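Long-range contacts in phage-related conserved hypothetical protein, BB2244 (Bordetella bronchiseptica, PDB 2BDV), which is of unknown function but belongs to the SOS response-associated peptidase (SRAP) family, whose studied relatives cross-link to abasic sites in single-stranded DNA: residues E16-P20 and P171-R175; T44-L48 and W177-A181. All blocks are in the same frame, centred on the assembly; numbering follows the deposited sequence.

Contact 1 of 2, residues E16-P20 and P171-R175; sequences EILWP and PELAR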
ATOM      1  N   GLU A  16       1.446  -8.327  15.469  1.00 24.22           N
ATOM      2  CA  GLU A  16       0.432  -8.862  16.372  1.00 27.83           C
ATOM      3  C   GLU A  16      -0.929  -8.974  15.679  1.00 28.16           C
ATOM      4  O   GLU A  16      -1.673  -9.923  15.914  1.00 28.74           O
ATOM      5  CB  GLU A  16       0.337  -7.972  17.621  1.00 28.99           C
ATOM      6  CG  GLU A  16      -0.779  -8.319  18.614  1.00 35.75           C
ATOM      7  CD  GLU A  16      -0.625  -9.684  19.281  1.00 39.40           C
ATOM      8  OE1 GLU A  16      -1.504 -10.043  20.094  1.00 39.52           O
ATOM      9  OE2 GLU A  16       0.364 -10.399  19.003  1.00 44.05           O
ATOM     10  N   ILE A  17      -1.244  -8.017  14.813  1.00 27.75           N
ATOM     11  CA  ILE A  17      -2.514  -8.044  14.103  1.00 27.61           C
ATOM     12  C   ILE A  17      -2.527  -9.075  12.978  1.00 27.77           C
ATOM     13  O   ILE A  17      -3.512  -9.798  12.803  1.00 29.52           O
ATOM     14  CB  ILE A  17      -2.852  -6.660  13.521  1.00 28.79           C
ATOM     15  CG1 ILE A  17      -3.080  -5.674  14.664  1.00 29.70           C
ATOM     16  CG2 ILE A  17      -4.074  -6.756  12.616  1.00 29.31           C
ATOM     17  CD1 ILE A  17      -3.481  -4.299  14.223  1.00 32.08           C
ATOM     18  N   LEU A  18      -1.439  -9.154  12.216  1.00 25.91           N
ATOM     19  CA  LEU A  18      -1.371 -10.112  11.111  1.00 24.80           C
ATOM     20  C   LEU A  18      -1.077 -11.533  11.588  1.00 24.08           C
ATOM     21  O   LEU A  18      -1.744 -12.493  11.190  1.00 22.29           O
ATOM     22  CB  LEU A  18      -0.310  -9.681  10.091  1.00 23.39           C
ATOM     23  CG  LEU A  18      -0.063 -10.629   8.908  1.00 21.76           C
ATOM     24  CD1 LEU A  18      -1.323 -10.735   8.055  1.00 21.44           C
ATOM     25  CD2 LEU A  18       1.099 -10.104   8.077  1.00 21.15           C
ATOM     26  N   TRP A  19      -0.073 -11.665  12.445  1.00 24.75           N
ATOM     27  CA  TRP A  19       0.305 -12.968  12.969  1.00 26.12           C
ATOM     28  C   TRP A  19       0.162 -12.966  14.485  1.00 28.86           C
ATOM     29  O   TRP A  19       1.157 -12.940  15.212  1.00 28.59           O
ATOM     30  CB  TRP A  19       1.753 -13.289  12.569  1.00 22.23           C
ATOM     31  CG  TRP A  19       1.958 -13.407  11.092  1.00 20.92           C
ATOM     32  CD1 TRP A  19       1.282 -14.229  10.233  1.00 20.42           C
ATOM     33  CD2 TRP A  19       2.936 -12.717  10.300  1.00 18.64           C
ATOM     34  NE1 TRP A  19       1.782 -14.095   8.959  1.00 19.81           N
ATOM     35  CE2 TRP A  19       2.797 -13.173   8.973  1.00 16.85           C
ATOM     36  CE3 TRP A  19       3.920 -11.759  10.585  1.00 19.59           C
ATOM     37  CZ2 TRP A  19       3.600 -12.705   7.930  1.00 19.86           C
ATOM     38  CZ3 TRP A  19       4.725 -11.291   9.542  1.00 15.33           C
ATOM     39  CH2 TRP A  19       4.557 -11.765   8.236  1.00 18.32           C
ATOM     40  N   PRO A  20      -1.087 -13.001  14.983  1.00 32.54           N
ATOM     41  CA  PRO A  20      -1.346 -12.997  16.426  1.00 36.17           C
ATOM     42  C   PRO A  20      -0.531 -14.052  17.156  1.00 39.52           C
ATOM     43  O   PRO A  20      -0.454 -15.198  16.717  1.00 40.33           O
ATOM     44  CB  PRO A  20      -2.847 -13.260  16.510  1.00 35.03           C
ATOM     45  CG  PRO A  20      -3.362 -12.637  15.246  1.00 35.39           C
ATOM     46  CD  PRO A  20      -2.346 -13.109  14.229  1.00 32.14           C
ATOM     47  N   PRO A 171      -7.459  -9.208   8.826  1.00 22.98           N
ATOM     48  CA  PRO A 171      -6.313 -10.040   9.206  1.00 23.51           C
ATOM     49  C   PRO A 171      -6.364 -11.472   8.655  1.00 25.25           C
ATOM     50  O   PRO A 171      -5.346 -12.018   8.213  1.00 25.33           O
ATOM     51  CB  PRO A 171      -6.350  -9.998  10.726  1.00 23.10           C
ATOM     52  CG  PRO A 171      -6.856  -8.613  11.000  1.00 24.37           C
ATOM     53  CD  PRO A 171      -7.953  -8.418   9.966  1.00 22.33           C
ATOM     54  N   GLU A 172      -7.548 -12.079   8.688  1.00 25.43           N
ATOM     55  CA  GLU A 172      -7.719 -13.444   8.195  1.00 25.93           C
ATOM     56  C   GLU A 172      -7.351 -13.551   6.709  1.00 25.29           C
ATOM     57  O   GLU A 172      -6.611 -14.446   6.308  1.00 25.89           O
ATOM     58  CB  GLU A 172      -9.175 -13.920   8.371  1.00 27.51           C
ATOM     59  CG  GLU A 172      -9.727 -13.995   9.812  1.00 31.53           C
ATOM     60  CD  GLU A 172     -10.501 -12.747  10.236  1.00 33.07           C
ATOM     61  OE1 GLU A 172     -11.433 -12.871  11.063  1.00 35.71           O
ATOM     62  OE2 GLU A 172     -10.176 -11.640   9.751  1.00 35.31           O
ATOM     63  N   LEU A 173      -7.891 -12.643   5.903  1.00 23.24           N
ATOM     64  CA  LEU A 173      -7.643 -12.640   4.469  1.00 22.44           C
ATOM     65  C   LEU A 173      -6.221 -12.188   4.159  1.00 22.07           C
ATOM     66  O   LEU A 173      -5.617 -12.613   3.176  1.00 22.66           O
ATOM     67  CB  LEU A 173      -8.659 -11.734   3.764  1.00 18.41           C
ATOM     68  CG  LEU A 173     -10.119 -12.187   3.837  1.00 18.21           C
ATOM     69  CD1 LEU A 173     -11.031 -11.197   3.119  1.00 17.65           C
ATOM     70  CD2 LEU A 173     -10.241 -13.564   3.195  1.00 17.57           C
ATOM     71  N   ALA A 174      -5.696 -11.330   5.020  1.00 21.67           N
ATOM     72  CA  ALA A 174      -4.350 -10.808   4.869  1.00 21.89           C
ATOM     73  C   ALA A 174      -3.342 -11.949   4.989  1.00 20.95           C
ATOM     74  O   ALA A 174      -2.355 -11.992   4.252  1.00 19.21           O
ATOM     75  CB  ALA A 174      -4.085  -9.752   5.934  1.00 19.03           C
ATOM     76  N   ARG A 175      -3.584 -12.862   5.925  1.00 20.22           N
ATOM     77  CA  ARG A 175      -2.698 -14.006   6.113  1.00 21.36           C
ATOM     78  C   ARG A 175      -2.745 -14.886   4.883  1.00 19.45           C
ATOM     79  O   ARG A 175      -1.720 -15.366   4.420  1.00 18.69           O
ATOM     80  CB  ARG A 175      -3.118 -14.842   7.327  1.00 22.71           C
ATOM     81  CG  ARG A 175      -2.954 -14.133   8.642  1.00 26.90           C
ATOM     82  CD  ARG A 175      -3.648 -14.859   9.781  1.00 27.82           C
ATOM     83  NE  ARG A 175      -3.902 -13.895  10.846  1.00 34.22           N
ATOM     84  CZ  ARG A 175      -5.075 -13.718  11.437  1.00 33.62           C
ATOM     85  NH1 ARG A 175      -6.121 -14.454  11.079  1.00 33.18           N
ATOM     86  NH2 ARG A 175      -5.203 -12.774  12.359  1.00 36.80           N
TER
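The guanidinium of R175 turns its edge to the end of helix 11-18, where the carbonyl oxygens of I17 and L18 lie near its plane, while one face rests, off-centre, over P171 O and E172 N of its own helix. P20 reaches it obliquely, with CG 3.4 Å from R175 NH2. The indole of W19, the next residue after the helix, has L18 CD2 over one face, toward the rim. The strong bond runs from R175 NE to L18 O, 2.6 Å long, with an N-H...O angle of 163° and the oxygen only 4° out of the guanidinium plane. A second one, R175 NH2 to I17 O at 3.5 Å, is weak. R175 sets its CG beside the backbone N (chi1 -67°) and runs extended from CG to NE; the chain thus leads back over the first turn of helix 171-178 to these carbonyls. Since W19 has already left helical geometry, they belong to the C-terminal end of helix 11-18, where the positive charge is probably favourable. Alongside these bonds, the CD1 branch of L18 meets A174 CB at 3.6 Å. I17 lays CG2 against P171 CG at 3.7 Å, and its carbonyl O is 3.5 Å from P171 CB. L18 and A174 both continue onto L96 of strand 94-99 and L128 of strand 126-133, with I17 on P126, so the contact sets the C-terminal end of helix 11-18 against the first turn of helix 171-178, both packed on the sheet holding those strands.

Contact 2 of 2, residues T44-L48 and W177-A181; sequences TMHRL and WVDPA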
ATOM      1  N   THR A  44       7.085  -3.411   5.693  1.00 20.60           N
ATOM      2  CA  THR A  44       6.203  -4.334   4.981  1.00 19.21           C
ATOM      3  C   THR A  44       6.288  -5.689   5.675  1.00 20.20           C
ATOM      4  O   THR A  44       7.260  -5.985   6.375  1.00 21.36           O
ATOM      5  CB  THR A  44       6.601  -4.553   3.479  1.00 17.43           C
ATOM      6  OG1 THR A  44       7.708  -5.457   3.394  1.00 15.80           O
ATOM      7  CG2 THR A  44       6.975  -3.240   2.807  1.00 17.28           C
HETATM    8  N   MSE A  45       5.261  -6.503   5.481  1.00 19.47           N
HETATM    9  CA  MSE A  45       5.227  -7.842   6.044  1.00 21.68           C
HETATM   10  C   MSE A  45       4.991  -8.803   4.889  1.00 20.37           C
HETATM   11  O   MSE A  45       4.181  -8.522   4.001  1.00 19.90           O
HETATM   12  CB  MSE A  45       4.128  -7.948   7.098  1.00 22.85           C
HETATM   13  CG  MSE A  45       4.404  -7.039   8.286  1.00 27.73           C
HETATM   14 SE   MSE A  45       3.253  -7.325   9.803  1.00 39.23          SE
HETATM   15  CE  MSE A  45       1.720  -6.381   9.160  1.00 27.32           C
ATOM     16  N   HIS A  46       5.715  -9.922   4.897  1.00 21.29           N
ATOM     17  CA  HIS A  46       5.617 -10.906   3.817  1.00 22.01           C
ATOM     18  C   HIS A  46       6.310 -12.238   4.108  1.00 20.40           C
ATOM     19  O   HIS A  46       6.958 -12.413   5.137  1.00 21.80           O
ATOM     20  CB  HIS A  46       6.233 -10.320   2.548  1.00 21.00           C
ATOM     21  CG  HIS A  46       7.703 -10.055   2.666  1.00 25.26           C
ATOM     22  ND1 HIS A  46       8.639 -11.063   2.764  1.00 26.36           N
ATOM     23  CD2 HIS A  46       8.395  -8.890   2.732  1.00 26.35           C
ATOM     24  CE1 HIS A  46       9.845 -10.532   2.884  1.00 27.00           C
ATOM     25  NE2 HIS A  46       9.724  -9.218   2.867  1.00 27.83           N
ATOM     26  N   ARG A  47       6.172 -13.162   3.163  1.00 20.93           N
ATOM     27  CA  ARG A  47       6.783 -14.480   3.250  1.00 21.58           C
ATOM     28  C   ARG A  47       7.395 -14.781   1.880  1.00 22.09           C
ATOM     29  O   ARG A  47       7.221 -15.866   1.325  1.00 24.19           O
ATOM     30  CB  ARG A  47       5.719 -15.520   3.613  1.00 19.81           C
ATOM     31  CG  ARG A  47       4.967 -15.154   4.878  1.00 18.65           C
ATOM     32  CD  ARG A  47       3.875 -16.146   5.196  1.00 22.05           C
ATOM     33  NE  ARG A  47       4.391 -17.485   5.466  1.00 21.13           N
ATOM     34  CZ  ARG A  47       3.610 -18.542   5.666  1.00 21.82           C
ATOM     35  NH1 ARG A  47       4.139 -19.733   5.902  1.00 19.75           N
ATOM     36  NH2 ARG A  47       2.290 -18.400   5.616  1.00 21.16           N
ATOM     37  N   LEU A  48       8.120 -13.803   1.345  1.00 21.54           N
ATOM     38  CA  LEU A  48       8.732 -13.924   0.025  1.00 22.70           C
ATOM     39  C   LEU A  48       9.955 -14.832  -0.053  1.00 22.74           C
ATOM     40  O   LEU A  48      10.253 -15.389  -1.110  1.00 20.46           O
ATOM     41  CB  LEU A  48       9.107 -12.536  -0.495  1.00 21.19           C
ATOM     42  CG  LEU A  48       7.935 -11.560  -0.596  1.00 20.43           C
ATOM     43  CD1 LEU A  48       8.431 -10.190  -1.062  1.00 20.06           C
ATOM     44  CD2 LEU A  48       6.897 -12.119  -1.543  1.00 19.20           C
ATOM     45  N   TRP A 177      -3.429 -13.977   1.882  1.00 20.07           N
ATOM     46  CA  TRP A 177      -2.757 -13.258   0.810  1.00 20.68           C
ATOM     47  C   TRP A 177      -1.237 -13.463   0.814  1.00 20.82           C
ATOM     48  O   TRP A 177      -0.654 -13.747  -0.226  1.00 19.53           O
ATOM     49  CB  TRP A 177      -3.103 -11.762   0.894  1.00 21.96           C
ATOM     50  CG  TRP A 177      -2.356 -10.861  -0.071  1.00 18.90           C
ATOM     51  CD1 TRP A 177      -1.292 -10.048   0.222  1.00 19.83           C
ATOM     52  CD2 TRP A 177      -2.656 -10.641  -1.456  1.00 19.18           C
ATOM     53  NE1 TRP A 177      -0.917  -9.331  -0.892  1.00 18.56           N
ATOM     54  CE2 TRP A 177      -1.732  -9.680  -1.936  1.00 19.66           C
ATOM     55  CE3 TRP A 177      -3.613 -11.164  -2.339  1.00 17.24           C
ATOM     56  CZ2 TRP A 177      -1.743  -9.227  -3.264  1.00 17.19           C
ATOM     57  CZ3 TRP A 177      -3.622 -10.713  -3.656  1.00 16.55           C
ATOM     58  CH2 TRP A 177      -2.690  -9.754  -4.105  1.00 16.35           C
ATOM     59  N   VAL A 178      -0.597 -13.350   1.978  1.00 21.71           N
ATOM     60  CA  VAL A 178       0.860 -13.506   2.059  1.00 23.49           C
ATOM     61  C   VAL A 178       1.356 -14.969   2.038  1.00 23.49           C
ATOM     62  O   VAL A 178       2.547 -15.220   1.847  1.00 23.92           O
ATOM     63  CB  VAL A 178       1.427 -12.789   3.326  1.00 25.71           C
ATOM     64  CG1 VAL A 178       0.865 -13.434   4.597  1.00 27.47           C
ATOM     65  CG2 VAL A 178       2.952 -12.876   3.346  1.00 28.67           C
ATOM     66  N   ASP A 179       0.436 -15.917   2.222  1.00 23.03           N
ATOM     67  CA  ASP A 179       0.730 -17.360   2.238  1.00 23.04           C
ATOM     68  C   ASP A 179       1.110 -17.854   0.837  1.00 24.83           C
ATOM     69  O   ASP A 179       0.257 -17.963  -0.050  1.00 25.74           O
ATOM     70  CB  ASP A 179      -0.502 -18.127   2.757  1.00 23.79           C
ATOM     71  CG  ASP A 179      -0.205 -19.591   3.113  1.00 25.77           C
ATOM     72  OD1 ASP A 179      -0.971 -20.162   3.925  1.00 26.49           O
ATOM     73  OD2 ASP A 179       0.763 -20.174   2.580  1.00 24.36           O
ATOM     74  N   PRO A 180       2.395 -18.174   0.629  1.00 24.07           N
ATOM     75  CA  PRO A 180       2.885 -18.653  -0.665  1.00 24.08           C
ATOM     76  C   PRO A 180       2.115 -19.863  -1.208  1.00 24.65           C
ATOM     77  O   PRO A 180       2.134 -20.132  -2.409  1.00 21.46           O
ATOM     78  CB  PRO A 180       4.356 -18.955  -0.384  1.00 23.61           C
ATOM     79  CG  PRO A 180       4.357 -19.338   1.052  1.00 25.57           C
ATOM     80  CD  PRO A 180       3.420 -18.334   1.676  1.00 25.13           C
ATOM     81  N   ALA A 181       1.424 -20.575  -0.321  1.00 24.66           N
ATOM     82  CA  ALA A 181       0.661 -21.752  -0.714  1.00 25.28           C
ATOM     83  C   ALA A 181      -0.660 -21.417  -1.408  1.00 26.64           C
ATOM     84  O   ALA A 181      -1.189 -22.230  -2.168  1.00 27.27           O
ATOM     85  CB  ALA A 181       0.395 -22.627   0.505  1.00 23.00           C
TER
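H46 and V178 bring their CA atoms to 5.7 Å where strand 43-46 passes the C-terminal end of helix 171-178, which D179 is the first residue to leave. V178 supplies the wedge: its CG2 lies 3.2 Å from R47 N and 3.3 Å from H46 CA, close packing of a methyl against the strand backbone. V178 accepts the crowded position for CG1 (chi1 63°), which leaves CG2 anti to its own N and directed at the strand. Over it the aliphatic part of R47 crosses at about a right angle, CG touching V178 CG2 at 3.4 Å, with CB and CD also near V178 O. The R47 chain then bends at chi3 and sets one face of its guanidinium, off-centre, on P180, CD being 4.0 Å from R47 CZ. D179 contributes through charge alone: its OD2 is a long 3.8 Å from R47 NH2 and lies well off the guanidinium plane, the two planes being 38° apart. The guanidinium is held more firmly by R47 NE bonding to Q51 O. Within 44-48, L48 N donates to H46 ND1 at 3.1 Å, nearly straight, and L48 CD1 sits over the centre of the imidazole. D179 OD2, met from above the carboxylate plane, accepts from A181 N at 3.0 Å and closes an Asx turn. The whole is a helix C-terminus followed by an Asx turn and packed, within the SRAP fold, against segment 44-48, whose strand pairs with 54-57 in an antiparallel two-stranded sheet.

Overall arrangement
Contacts 1 and 2 use successive parts of helix 171-178: its first turns meet the end of helix 11-18, its exit meets strand 43-46. Their centres lie 11 Å apart, on the same side of the chain's centre, and along the sequence the segments alternate. The two N-terminal pieces also touch each other, L18 CD2 at 3.8 Å from M45 CB and W19 CZ2 at 4.1 Å from R47 CG. W19 of segment 16-20 thus packs on segment 44-48. The contacts also share strand 126-133, where L128 receives L18, A174 and M45. No ligand or metal takes part in either; contact 1 is fastened by hydrogen bonds, contact 2 mainly by apolar packing, inside the one SRAP region.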